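Local coordinates for putative phosphosugar isomerase (Silicibacter pomeroyi DSS-3, PDB 3FJ1), which is a putative phosphosugar isomerase of two SIS domains that probably binds phosphorylated sugars or related carbohydrates, its actual reaction being unsettled, at residues 242-247 with 275-280; 174-179 with 305-310; 225-230 with 318-323; 126-131 with 137-142; 14-19 with 155-160. One frame throughout, in Å; residues are numbered along the deposited sequence.

In the fold
Five contacts illustrate how a protein of two SIS folds varies its chemistry with depth. Contacts 3 and 5 join helix to helix and contact 2 joins a helix to the turn leading into helix 308-326; all three are buried and made mostly by aliphatic side chains, with threonine hydroxyls bonded outside the contact or within their own helix. Contact 1 is partly buried, and contact 4 lies at the surface, where waters link polar atoms. Helix 308-326 serves contact 2 where the chain enters it and contact 3 further along; Leu310 of contact 2 and Ile142 of contact 4 both pack on contact 5. Contact 1 lies across the chain's centre from contact 4 and, like contact 3, borders the second subunit.

Contact 1: residues 242-247 with 275-280; sequences EVLHGP and DQIAAK
Leu244 and Ile277 form the middle of this contact, where a loop following strand 235-239 lies against the last turns of helix 267-279. The packing is firmest on the inner side. Val243 and Ile277 extend toward each other tip to tip, CG1 of Val243 standing 3.9 Å from CD1 of Ile277. Val243 can reach so far because its CG1 occupies the place between the backbone N and the carbonyl carbon (chi1 68°), from which it points at the helix. Leu244 comes in at a slant, its CD2 methyl resting 3.9 Å from CG1 of the same isoleucine. Ile277 therefore receives one partner at its outermost carbon and another a bond further back, and both it and Val243 also touch Leu211 of strand 208-212.

The outer side is looser and more polar. There the other Leu244 methyl, CD1, approaches the amide oxygen OE1 of Gln276 at 3.6 Å, a contact between unlike groups without a bond. Gln276 is exposed, and its extended chain brings the amide oxygen to the leucine. At the start of the same loop, Glu242 forms a salt bridge with Arg51 of the second subunit, so this short loop packs on an apolar patch of the helix and also takes part in the subunit boundary. With branched aliphatic groups inside and an amide at the edge, the loop is probably held to the helix by exclusion of water, the fit depending probably on shape, since the two segments exchange no hydrogen bond.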
# COMPACT_ATOMS: atom_id res chain seq x y z
N GLU A 242 3.42 9.56 9.77
CA GLU A 242 4.39 8.50 9.92
C GLU A 242 5.82 8.89 9.57
O GLU A 242 6.75 8.18 9.94
CB GLU A 242 3.99 7.33 9.02
CG GLU A 242 2.60 6.79 9.34
CD GLU A 242 2.49 6.17 10.73
OE1 GLU A 242 3.53 5.81 11.35
OE2 GLU A 242 1.35 6.05 11.21
N VAL A 243 5.99 10.00 8.86
CA VAL A 243 7.31 10.37 8.31
C VAL A 243 8.39 10.52 9.38
O VAL A 243 9.56 10.19 9.14
CB VAL A 243 7.22 11.61 7.41
CG1 VAL A 243 6.87 12.86 8.22
CG2 VAL A 243 8.51 11.79 6.66
N LEU A 244 8.02 11.00 10.56
CA LEU A 244 9.00 11.18 11.64
C LEU A 244 9.27 9.90 12.45
O LEU A 244 10.06 9.92 13.38
CB LEU A 244 8.55 12.30 12.57
CG LEU A 244 8.43 13.67 11.91
CD1 LEU A 244 7.86 14.69 12.89
CD2 LEU A 244 9.77 14.13 11.32
N HIS A 245 8.65 8.78 12.09
CA HIS A 245 8.82 7.50 12.80
C HIS A 245 9.30 6.36 11.91
O HIS A 245 9.21 5.20 12.33
CB HIS A 245 7.47 7.10 13.40
CG HIS A 245 6.80 8.21 14.13
ND1 HIS A 245 7.11 8.53 15.43
CD2 HIS A 245 5.90 9.13 13.71
CE1 HIS A 245 6.40 9.59 15.80
NE2 HIS A 245 5.66 9.97 14.77
N GLY A 246 9.75 6.65 10.69
CA GLY A 246 10.15 5.59 9.75
C GLY A 246 11.61 5.15 9.87
O GLY A 246 12.38 5.75 10.62
N PRO A 247 12.01 4.11 9.10
CA PRO A 247 13.37 3.54 9.06
C PRO A 247 14.52 4.52 8.87
O PRO A 247 15.60 4.35 9.47
CB PRO A 247 13.32 2.61 7.82
CG PRO A 247 12.06 2.98 7.09
CD PRO A 247 11.12 3.39 8.16
N ASP A 275 5.86 22.08 9.25
CA ASP A 275 6.59 23.05 10.04
C ASP A 275 7.62 22.41 10.99
O ASP A 275 8.71 22.95 11.12
CB ASP A 275 5.62 23.97 10.81
CG ASP A 275 5.01 25.05 9.92
OD1 ASP A 275 5.53 25.32 8.82
OD2 ASP A 275 4.02 25.67 10.33
N GLN A 276 7.28 21.28 11.62
CA GLN A 276 8.18 20.58 12.55
C GLN A 276 9.44 20.12 11.83
O GLN A 276 10.58 20.24 12.36
CB GLN A 276 7.50 19.35 13.17
CG GLN A 276 6.49 19.66 14.27
CD GLN A 276 5.82 18.40 14.80
OE1 GLN A 276 6.44 17.33 14.87
NE2 GLN A 276 4.52 18.51 15.12
N ILE A 277 9.23 19.62 10.61
CA ILE A 277 10.32 19.17 9.75
C ILE A 277 11.22 20.38 9.39
O ILE A 277 12.47 20.31 9.52
CB ILE A 277 9.80 18.42 8.52
CG1 ILE A 277 9.07 17.13 8.92
CG2 ILE A 277 10.96 18.11 7.57
CD1 ILE A 277 8.29 16.52 7.80
N ALA A 278 10.60 21.49 8.96
CA ALA A 278 11.33 22.73 8.64
C ALA A 278 12.10 23.27 9.85
O ALA A 278 13.19 23.83 9.70
CB ALA A 278 10.35 23.79 8.10
N ALA A 279 11.53 23.11 11.04
CA ALA A 279 12.19 23.56 12.29
C ALA A 279 13.47 22.74 12.62
O ALA A 279 14.31 23.17 13.42
CB ALA A 279 11.21 23.53 13.47
N LYS A 280 13.64 21.58 11.99
CA LYS A 280 14.87 20.79 12.13
C LYS A 280 15.94 21.15 11.09
O LYS A 280 17.02 20.53 11.07
CB LYS A 280 14.53 19.30 12.04
CG LYS A 280 13.70 18.81 13.23
CD LYS A 280 13.22 17.37 13.05
CE LYS A 280 12.53 16.84 14.33
NZ LYS A 280 13.43 17.02 15.54

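Contact 2: residues 174-179 with 305-310; sequences DGLRAA and ALTDPL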
# COMPACT_ATOMS: atom_id res chain seq x y z
N ASP A 174 -24.50 17.74 -3.92
CA ASP A 174 -24.45 18.91 -4.78
C ASP A 174 -23.20 19.78 -4.61
O ASP A 174 -22.82 20.46 -5.54
CB ASP A 174 -25.72 19.75 -4.61
CG ASP A 174 -26.95 19.05 -5.15
OD1 ASP A 174 -26.85 18.29 -6.14
OD2 ASP A 174 -28.05 19.28 -4.62
N GLY A 175 -22.58 19.80 -3.44
CA GLY A 175 -21.34 20.57 -3.26
C GLY A 175 -20.21 19.95 -4.07
O GLY A 175 -19.45 20.64 -4.79
N LEU A 176 -20.10 18.62 -3.98
CA LEU A 176 -19.10 17.92 -4.77
C LEU A 176 -19.37 18.02 -6.29
O LEU A 176 -18.43 18.21 -7.06
CB LEU A 176 -18.99 16.45 -4.34
CG LEU A 176 -17.94 15.62 -5.08
CD1 LEU A 176 -16.54 16.32 -5.13
CD2 LEU A 176 -17.87 14.25 -4.44
N ARG A 177 -20.64 17.86 -6.71
CA ARG A 177 -21.01 17.99 -8.13
C ARG A 177 -20.64 19.38 -8.65
O ARG A 177 -20.17 19.51 -9.77
CB ARG A 177 -22.50 17.74 -8.38
CG ARG A 177 -23.01 16.31 -8.37
CD ARG A 177 -24.56 16.36 -8.12
NE ARG A 177 -25.22 15.11 -8.41
CZ ARG A 177 -26.41 14.75 -7.93
NH1 ARG A 177 -27.08 15.50 -7.05
NH2 ARG A 177 -26.91 13.59 -8.31
N ALA A 178 -20.82 20.40 -7.82
CA ALA A 178 -20.50 21.79 -8.23
C ALA A 178 -19.03 21.96 -8.42
O ALA A 178 -18.60 22.59 -9.39
CB ALA A 178 -21.03 22.80 -7.20
N ALA A 179 -18.24 21.45 -7.46
CA ALA A 179 -16.79 21.50 -7.57
C ALA A 179 -16.29 20.76 -8.81
O ALA A 179 -15.43 21.26 -9.53
CB ALA A 179 -16.15 20.92 -6.34
N ALA A 305 -13.30 19.54 -0.51
CA ALA A 305 -12.20 18.75 0.03
C ALA A 305 -11.75 17.64 -0.91
O ALA A 305 -10.55 17.40 -1.07
CB ALA A 305 -12.62 18.11 1.34
N LEU A 306 -12.69 16.92 -1.54
CA LEU A 306 -12.33 15.74 -2.31
C LEU A 306 -11.75 16.00 -3.72
O LEU A 306 -11.09 15.15 -4.28
CB LEU A 306 -13.52 14.78 -2.39
CG LEU A 306 -13.90 14.16 -1.03
CD1 LEU A 306 -15.16 13.29 -1.14
CD2 LEU A 306 -12.71 13.37 -0.50
N THR A 307 -12.02 17.16 -4.28
CA THR A 307 -11.48 17.54 -5.58
C THR A 307 -10.15 18.31 -5.43
O THR A 307 -9.38 18.38 -6.38
CB THR A 307 -12.51 18.37 -6.42
OG1 THR A 307 -13.20 19.28 -5.55
CG2 THR A 307 -13.57 17.43 -7.08
N ASP A 308 -9.85 18.82 -4.24
CA ASP A 308 -8.62 19.59 -4.03
C ASP A 308 -7.34 18.89 -4.47
O ASP A 308 -6.50 19.51 -5.08
CB ASP A 308 -8.49 20.09 -2.58
CG ASP A 308 -9.22 21.43 -2.31
OD1 ASP A 308 -9.87 22.01 -3.21
OD2 ASP A 308 -9.13 21.87 -1.15
N PRO A 309 -7.18 17.59 -4.13
CA PRO A 309 -5.95 16.91 -4.54
C PRO A 309 -5.67 16.89 -6.05
O PRO A 309 -4.51 16.88 -6.42
CB PRO A 309 -6.12 15.50 -3.95
CG PRO A 309 -7.01 15.71 -2.77
CD PRO A 309 -8.01 16.73 -3.26
N LEU A 310 -6.71 16.91 -6.88
CA LEU A 310 -6.51 16.92 -8.32
C LEU A 310 -5.83 18.21 -8.78
O LEU A 310 -4.96 18.21 -9.67
CB LEU A 310 -7.83 16.69 -9.05
CG LEU A 310 -8.40 15.26 -9.00
CD1 LEU A 310 -9.79 15.31 -9.56
CD2 LEU A 310 -7.51 14.24 -9.75
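Ala179 and Thr307 bring their CA atoms to 6.9 Å and Leu176 and Leu306 theirs to 7.5 Å, a close approach between helix 174-181 and the turn that leads into helix 308-326. Thr307 is the central side chain, and its two branches find different partners. Its methyl CG2 lies 3.7 Å from CD1 of Leu176, a leucine whose CG stands anti to the backbone N (chi1 -178°), which swings the end of the chain over to the turn. Its hydroxyl OG1 comes 3.5 Å from CB of Ala179; the polar needs of this buried oxygen are met elsewhere, by Ser302 OG and the carbonyl of His304. CD1 of Leu176 also reaches CB of Leu306, at 4.4 Å. Away from this seam the helix carries charge: NH1 of Arg177 meets OD1 of Asp174 at 2.9 Å in a salt bridge lying near the guanidinium plane, while NE pairs with Asp169. Around the seam, Leu68 of helix 53-69 touches both Leu176 and Leu306, Ala168 of helix 153-171 backs Leu176, and Leu183 of helix 183-191 closes on Thr307, so that the turn is packed among helices 53-69, 174-181 and 183-191.

Contact 3: residues 225-230 with 318-323; sequences LKFKET and SMVEAF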
# COMPACT_ATOMS: atom_id res chain seq x y z
N LEU A 225 5.64 8.42 -7.59
CA LEU A 225 5.69 7.50 -8.72
C LEU A 225 6.11 8.22 -10.00
O LEU A 225 7.09 7.83 -10.67
CB LEU A 225 4.34 6.81 -8.93
CG LEU A 225 4.22 5.94 -10.19
CD1 LEU A 225 5.32 4.87 -10.19
CD2 LEU A 225 2.83 5.32 -10.33
N LYS A 226 5.39 9.28 -10.34
CA LYS A 226 5.61 9.96 -11.60
C LYS A 226 6.94 10.74 -11.65
O LYS A 226 7.55 10.88 -12.74
CB LYS A 226 4.42 10.82 -12.00
CG LYS A 226 3.12 9.99 -12.18
CD LYS A 226 3.24 8.86 -13.22
CE LYS A 226 1.94 7.99 -13.34
NZ LYS A 226 0.70 8.69 -13.76
N PHE A 227 7.42 11.18 -10.50
CA PHE A 227 8.74 11.81 -10.44
C PHE A 227 9.80 10.79 -10.83
O PHE A 227 10.67 11.10 -11.63
CB PHE A 227 8.99 12.34 -9.04
CG PHE A 227 10.31 13.04 -8.88
CD1 PHE A 227 10.46 14.35 -9.27
CD2 PHE A 227 11.39 12.39 -8.32
CE1 PHE A 227 11.69 15.00 -9.10
CE2 PHE A 227 12.61 13.03 -8.16
CZ PHE A 227 12.76 14.33 -8.55
N LYS A 228 9.71 9.57 -10.29
CA LYS A 228 10.66 8.50 -10.65
C LYS A 228 10.56 8.13 -12.13
O LYS A 228 11.57 7.97 -12.82
CB LYS A 228 10.44 7.26 -9.78
CG LYS A 228 10.77 7.46 -8.29
CD LYS A 228 10.57 6.19 -7.47
CE LYS A 228 9.14 5.84 -7.28
NZ LYS A 228 9.03 4.58 -6.45
N GLU A 229 9.32 8.00 -12.59
CA GLU A 229 9.01 7.60 -13.94
C GLU A 229 9.58 8.57 -14.96
O GLU A 229 10.20 8.18 -15.96
CB GLU A 229 7.49 7.65 -14.11
CG GLU A 229 6.92 6.88 -15.29
CD GLU A 229 6.27 5.57 -14.83
OE1 GLU A 229 5.16 5.60 -14.18
OE2 GLU A 229 6.86 4.51 -15.11
N THR A 230 9.35 9.85 -14.71
CA THR A 230 9.69 10.89 -15.70
C THR A 230 11.13 11.42 -15.59
O THR A 230 11.75 11.74 -16.61
CB THR A 230 8.67 12.05 -15.65
OG1 THR A 230 8.72 12.71 -14.39
CG2 THR A 230 7.23 11.56 -15.96
N SER A 318 3.17 19.82 -13.60
CA SER A 318 3.70 21.02 -14.23
C SER A 318 5.11 21.34 -13.69
O SER A 318 6.01 21.60 -14.47
CB SER A 318 2.73 22.19 -14.01
OG SER A 318 3.26 23.38 -14.56
N MSE A 319 5.31 21.28 -12.37
CA MSE A 319 6.65 21.47 -11.78
C MSE A 319 7.67 20.45 -12.33
O MSE A 319 8.77 20.82 -12.81
CB MSE A 319 6.59 21.41 -10.26
CG MSE A 319 7.89 21.68 -9.52
SE MSE A 319 9.10 20.14 -9.48
CE MSE A 319 8.12 19.09 -8.12
N VAL A 320 7.26 19.17 -12.35
CA VAL A 320 8.15 18.08 -12.83
C VAL A 320 8.51 18.27 -14.31
O VAL A 320 9.67 18.14 -14.69
CB VAL A 320 7.53 16.70 -12.58
CG1 VAL A 320 8.31 15.56 -13.30
CG2 VAL A 320 7.45 16.41 -11.04
N GLU A 321 7.54 18.62 -15.14
CA GLU A 321 7.84 18.82 -16.57
C GLU A 321 8.83 19.99 -16.73
O GLU A 321 9.77 19.90 -17.54
CB GLU A 321 6.56 19.04 -17.36
CG GLU A 321 6.75 19.02 -18.88
CD GLU A 321 7.37 20.26 -19.47
OE1 GLU A 321 7.19 21.41 -18.94
OE2 GLU A 321 8.03 20.09 -20.54
N ALA A 322 8.62 21.08 -16.00
CA ALA A 322 9.51 22.23 -16.10
C ALA A 322 10.91 21.84 -15.61
O ALA A 322 11.91 22.26 -16.18
CB ALA A 322 8.97 23.41 -15.29
N PHE A 323 10.98 21.09 -14.52
CA PHE A 323 12.24 20.63 -13.94
C PHE A 323 13.04 19.82 -14.96
O PHE A 323 14.26 20.03 -15.17
CB PHE A 323 11.97 19.77 -12.71
CG PHE A 323 13.19 19.15 -12.14
CD1 PHE A 323 14.08 19.89 -11.38
CD2 PHE A 323 13.50 17.82 -12.39
CE1 PHE A 323 15.25 19.31 -10.86
CE2 PHE A 323 14.70 17.24 -11.86
CZ PHE A 323 15.54 17.99 -11.10
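Val320 faces Phe227 and Thr230 with one methyl each, and the buried seam between helices 217-231 and 308-326 runs through these three side chains. The apolar part is the meeting of Phe227 with Val320: CG2 of the valine lies 4.1 Å from CD1 of the ring, at the ring's edge and near its plane. The phenylalanine has CG anti to its own nitrogen (chi1 -178°), which carries the ring over to the partner helix. Met9 of helix 8-41 adds a further apolar neighbour to Val320.

The second kind of contact sets a hydroxyl against a methyl. OG1 of Thr230 lies 3.1 Å from CG1 of Val320, a short distance for an oxygen and a carbon, suggesting tight packing at this point.

Hydrogen bonding stays within the first helix. The same OG1 donates to the carbonyl oxygen of Lys226, one turn earlier, at 2.7 Å, with the donor tilted 27° from the carbonyl plane. That oxygen also accepts from Thr230 N, which arrives from the opposite face. A valine in place of Thr230 would lose the hydroxyl's bond to Lys226 O and would probably set a bulkier methyl against the already close Val320. Since the threonine spends its hydrogen on its own backbone, the oxygen can be buried against a hydrocarbon without any polar partner on the other helix.

Contact 4: residues 126-131 with 137-142; sequences NDAASP and AHTIDI
Asn126 and Ile142 bring their CA atoms to 5.3 Å just past the ends of the neighbouring parallel strands 120-125 and 138-141; the loop then runs back beside strand 138-141 as far as Ala128 and Thr139 before parting. The first segment turns at once: a type I beta turn runs from Asp127 to Ser130, braced by an Asx turn in which Asp127 OD1 accepts from Ala129 N, and Ser130 then sits at the N-cap of the short helix 131-134.

Ile142 and Asn126 cross at about a right angle. CG1 of the isoleucine, placed between its backbone N and carbonyl carbon (chi1 72°), comes 3.7 Å from OD1 of Asn126, while CD1 of Ile142 lies 4.0 Å from CB of Asn126. An alanine in place of Ile142 would remove all but CB of the side chain, which would probably leave a gap beside Asn126. The amide itself is bonded elsewhere, ND2 to Gly145 O and OD1 to Ala144 N. Farther out, CG2 of Thr139 packs 4.1 Å from CA of Ala128.

Water joins the polar groups. One water lies 2.8 Å from Asn126 OD1 and 2.6 Å from Asp141 OD1, which also accepts from His143 N; a second takes the N-H of Ala128 at 2.9 Å and donates to Asp141 OD2 at 3.0 Å. The two carboxylate oxygens thus reach the loop indirectly.

Strand 138-141 is an edge of the parallel sheet, bonded to strand 120-125 through His138 and Ile140, with Ile142 tucked against Thr158, Ser159 and Ala162 of helix 153-171.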
# COMPACT_ATOMS: atom_id res chain seq x y z
N ASN A 126 -9.96 3.89 -20.19
CA ASN A 126 -9.83 4.73 -21.40
C ASN A 126 -10.14 3.94 -22.68
O ASN A 126 -10.07 4.49 -23.79
CB ASN A 126 -8.41 5.34 -21.47
CG ASN A 126 -8.36 6.63 -22.28
OD1 ASN A 126 -9.33 7.41 -22.34
ND2 ASN A 126 -7.20 6.88 -22.92
N ASP A 127 -10.44 2.65 -22.54
CA ASP A 127 -10.86 1.84 -23.69
C ASP A 127 -12.11 1.04 -23.36
O ASP A 127 -12.04 -0.03 -22.74
CB ASP A 127 -9.73 0.90 -24.14
CG ASP A 127 -10.07 0.18 -25.42
OD1 ASP A 127 -11.23 0.23 -25.87
OD2 ASP A 127 -9.14 -0.46 -25.98
N ALA A 128 -13.26 1.55 -23.80
CA ALA A 128 -14.54 0.88 -23.56
C ALA A 128 -14.71 -0.47 -24.28
O ALA A 128 -15.68 -1.18 -24.03
CB ALA A 128 -15.69 1.83 -23.93
N ALA A 129 -13.82 -0.82 -25.20
CA ALA A 129 -13.92 -2.10 -25.90
C ALA A 129 -12.87 -3.10 -25.41
O ALA A 129 -12.73 -4.16 -26.00
CB ALA A 129 -13.81 -1.91 -27.41
N SER A 130 -12.20 -2.78 -24.31
CA SER A 130 -11.13 -3.62 -23.76
C SER A 130 -11.61 -4.91 -23.13
O SER A 130 -12.79 -5.08 -22.83
CB SER A 130 -10.42 -2.83 -22.67
OG SER A 130 -11.34 -2.58 -21.64
N PRO A 131 -10.69 -5.86 -22.93
CA PRO A 131 -11.01 -7.08 -22.19
C PRO A 131 -11.69 -6.81 -20.82
O PRO A 131 -12.65 -7.49 -20.47
CB PRO A 131 -9.64 -7.75 -22.03
CG PRO A 131 -8.90 -7.32 -23.27
CD PRO A 131 -9.32 -5.89 -23.48
N ALA A 137 -19.96 -5.28 -15.45
CA ALA A 137 -21.38 -5.02 -15.63
C ALA A 137 -21.59 -3.65 -16.26
O ALA A 137 -22.52 -3.46 -17.04
CB ALA A 137 -22.15 -5.13 -14.27
N HIS A 138 -20.73 -2.69 -15.91
CA HIS A 138 -20.77 -1.36 -16.45
C HIS A 138 -19.37 -0.85 -16.72
O HIS A 138 -18.44 -1.16 -15.98
CB HIS A 138 -21.44 -0.42 -15.45
CG HIS A 138 -22.83 -0.82 -15.10
ND1 HIS A 138 -23.91 -0.52 -15.90
CD2 HIS A 138 -23.32 -1.52 -14.06
CE1 HIS A 138 -25.01 -1.03 -15.37
NE2 HIS A 138 -24.68 -1.65 -14.25
N THR A 139 -19.23 -0.04 -17.77
CA THR A 139 -17.96 0.61 -18.06
C THR A 139 -18.16 2.10 -18.15
O THR A 139 -19.06 2.59 -18.84
CB THR A 139 -17.35 0.10 -19.35
OG1 THR A 139 -17.06 -1.28 -19.16
CG2 THR A 139 -16.05 0.90 -19.70
N ILE A 140 -17.33 2.84 -17.42
CA ILE A 140 -17.32 4.28 -17.53
C ILE A 140 -16.04 4.67 -18.30
O ILE A 140 -14.90 4.48 -17.82
CB ILE A 140 -17.36 4.96 -16.16
CG1 ILE A 140 -18.70 4.68 -15.49
CG2 ILE A 140 -17.10 6.44 -16.30
CD1 ILE A 140 -18.78 5.00 -14.03
N ASP A 141 -16.25 5.20 -19.51
CA ASP A 141 -15.16 5.71 -20.33
C ASP A 141 -14.65 7.03 -19.68
O ASP A 141 -15.42 8.00 -19.51
CB ASP A 141 -15.69 5.96 -21.73
CG ASP A 141 -14.62 6.37 -22.74
OD1 ASP A 141 -13.53 6.87 -22.40
OD2 ASP A 141 -14.94 6.21 -23.95
N ILE A 142 -13.38 7.06 -19.33
CA ILE A 142 -12.76 8.25 -18.69
C ILE A 142 -12.45 9.43 -19.62
O ILE A 142 -12.13 10.54 -19.15
CB ILE A 142 -11.52 7.85 -17.84
CG1 ILE A 142 -10.31 7.46 -18.73
CG2 ILE A 142 -11.94 6.72 -16.82
CD1 ILE A 142 -9.01 7.15 -17.95
O HOH W 1 -11.53 7.32 -24.02
O HOH W 2 -13.09 4.10 -25.11

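Contact 5: residues 14-19 with 155-160; sequences DEIPEA and TFVTSA
Ile16 meets Val157 where helix 8-41 packs on helix 153-171, their side chains at about a right angle. Along the isoleucine, CB stands back from the partner and serves as the fork. One branch is short: CG2, anti to the backbone N, drops onto the valine, 3.8 Å from its CG1 and 4.1 Å from its CB. The other branch is longer, CG1 leading on to CD1, and this last carbon approaches CG2 of Val157 at 4.3 Å. CG2 of Ile16 thus meets CG1 of the valine, which its torsion (chi1 174°) sets anti to N, while CD1 comes near the other methyl. Beyond it Ile16 also touches Val314 of helix 308-326 and Leu187 of helix 183-191.

The helices belong to the covering layer of an alpha/beta SIS fold: helix 153-171 follows the last strand of the five-stranded parallel sheet, and the long N-terminal helix lies against it. That N-terminal helix is kinked here, the nitrogens of Pro17 and Glu18 making no bond to the preceding turn; Pro17 points its CB away from the partner.

One turn beyond Ile16, Ala19 CB stands 4.1 Å from CG2 of Thr158. The threonine turns its methyl to the alanine and gives its hydroxyl to Lys154 O, within its own helix. Ser159 behaves alike on another side of the helix: OG donates to Thr155 O at 2.7 Å, with a C=O...O angle of 145°, while Ser159 N reaches the same oxygen from the opposite face.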
# COMPACT_ATOMS: atom_id res chain seq x y z
N ASP A 14 -1.37 20.37 -20.67
CA ASP A 14 -2.19 21.48 -21.16
C ASP A 14 -3.53 21.00 -21.74
O ASP A 14 -4.44 21.81 -21.97
CB ASP A 14 -1.43 22.32 -22.16
CG ASP A 14 -0.41 23.21 -21.48
OD1 ASP A 14 -0.73 23.74 -20.40
OD2 ASP A 14 0.71 23.36 -22.01
N GLU A 15 -3.64 19.71 -22.01
CA GLU A 15 -4.93 19.11 -22.41
C GLU A 15 -5.78 18.62 -21.24
O GLU A 15 -6.93 18.25 -21.48
CB GLU A 15 -4.72 17.89 -23.33
CG GLU A 15 -4.09 18.19 -24.67
CD GLU A 15 -3.59 16.96 -25.45
OE1 GLU A 15 -3.50 15.85 -24.88
OE2 GLU A 15 -3.25 17.12 -26.68
N ILE A 16 -5.23 18.58 -20.01
CA ILE A 16 -5.99 18.07 -18.85
C ILE A 16 -7.32 18.80 -18.62
O ILE A 16 -8.36 18.16 -18.49
CB ILE A 16 -5.14 17.99 -17.54
CG1 ILE A 16 -4.12 16.85 -17.60
CG2 ILE A 16 -6.05 17.82 -16.27
CD1 ILE A 16 -3.03 16.91 -16.50
N PRO A 17 -7.33 20.14 -18.57
CA PRO A 17 -8.63 20.81 -18.38
C PRO A 17 -9.74 20.44 -19.41
O PRO A 17 -10.88 20.17 -19.00
CB PRO A 17 -8.27 22.29 -18.45
CG PRO A 17 -6.83 22.35 -18.01
CD PRO A 17 -6.22 21.12 -18.61
N GLU A 18 -9.42 20.40 -20.72
CA GLU A 18 -10.41 20.06 -21.73
C GLU A 18 -10.80 18.58 -21.69
O GLU A 18 -11.93 18.23 -22.04
CB GLU A 18 -9.91 20.39 -23.15
CG GLU A 18 -11.04 20.65 -24.13
CD GLU A 18 -11.72 22.00 -23.88
OE1 GLU A 18 -11.01 22.92 -23.43
OE2 GLU A 18 -12.94 22.13 -24.12
N ALA A 19 -9.86 17.72 -21.31
CA ALA A 19 -10.13 16.29 -21.16
C ALA A 19 -11.20 16.12 -20.08
O ALA A 19 -12.16 15.39 -20.26
CB ALA A 19 -8.86 15.53 -20.78
N THR A 155 -4.81 10.33 -17.84
CA THR A 155 -5.38 9.10 -17.32
C THR A 155 -5.58 9.18 -15.81
O THR A 155 -6.63 8.82 -15.30
CB THR A 155 -4.51 7.88 -17.71
OG1 THR A 155 -4.65 7.63 -19.11
CG2 THR A 155 -4.95 6.63 -16.95
N PHE A 156 -4.55 9.63 -15.08
CA PHE A 156 -4.73 9.77 -13.62
C PHE A 156 -5.89 10.73 -13.26
O PHE A 156 -6.79 10.37 -12.49
CB PHE A 156 -3.45 10.26 -12.95
CG PHE A 156 -3.58 10.34 -11.46
CD1 PHE A 156 -3.34 9.24 -10.68
CD2 PHE A 156 -4.09 11.48 -10.85
CE1 PHE A 156 -3.50 9.28 -9.31
CE2 PHE A 156 -4.26 11.54 -9.45
CZ PHE A 156 -3.97 10.41 -8.68
N VAL A 157 -5.85 11.93 -13.82
CA VAL A 157 -6.85 12.97 -13.49
C VAL A 157 -8.25 12.54 -13.87
O VAL A 157 -9.13 12.58 -13.02
CB VAL A 157 -6.47 14.35 -14.07
CG1 VAL A 157 -7.59 15.35 -13.84
CG2 VAL A 157 -5.15 14.85 -13.43
N THR A 158 -8.45 12.11 -15.11
CA THR A 158 -9.78 11.69 -15.58
C THR A 158 -10.31 10.43 -14.88
O THR A 158 -11.52 10.33 -14.63
CB THR A 158 -9.85 11.50 -17.11
OG1 THR A 158 -8.92 10.50 -17.54
CG2 THR A 158 -9.59 12.83 -17.85
N SER A 159 -9.43 9.49 -14.55
CA SER A 159 -9.84 8.30 -13.78
C SER A 159 -10.45 8.73 -12.43
O SER A 159 -11.53 8.27 -12.01
CB SER A 159 -8.67 7.33 -13.57
OG SER A 159 -8.28 6.69 -14.80
N ALA A 160 -9.72 9.60 -11.73
CA ALA A 160 -10.17 10.09 -10.47
C ALA A 160 -11.47 10.89 -10.60
O ALA A 160 -12.39 10.68 -9.81
CB ALA A 160 -9.05 10.89 -9.74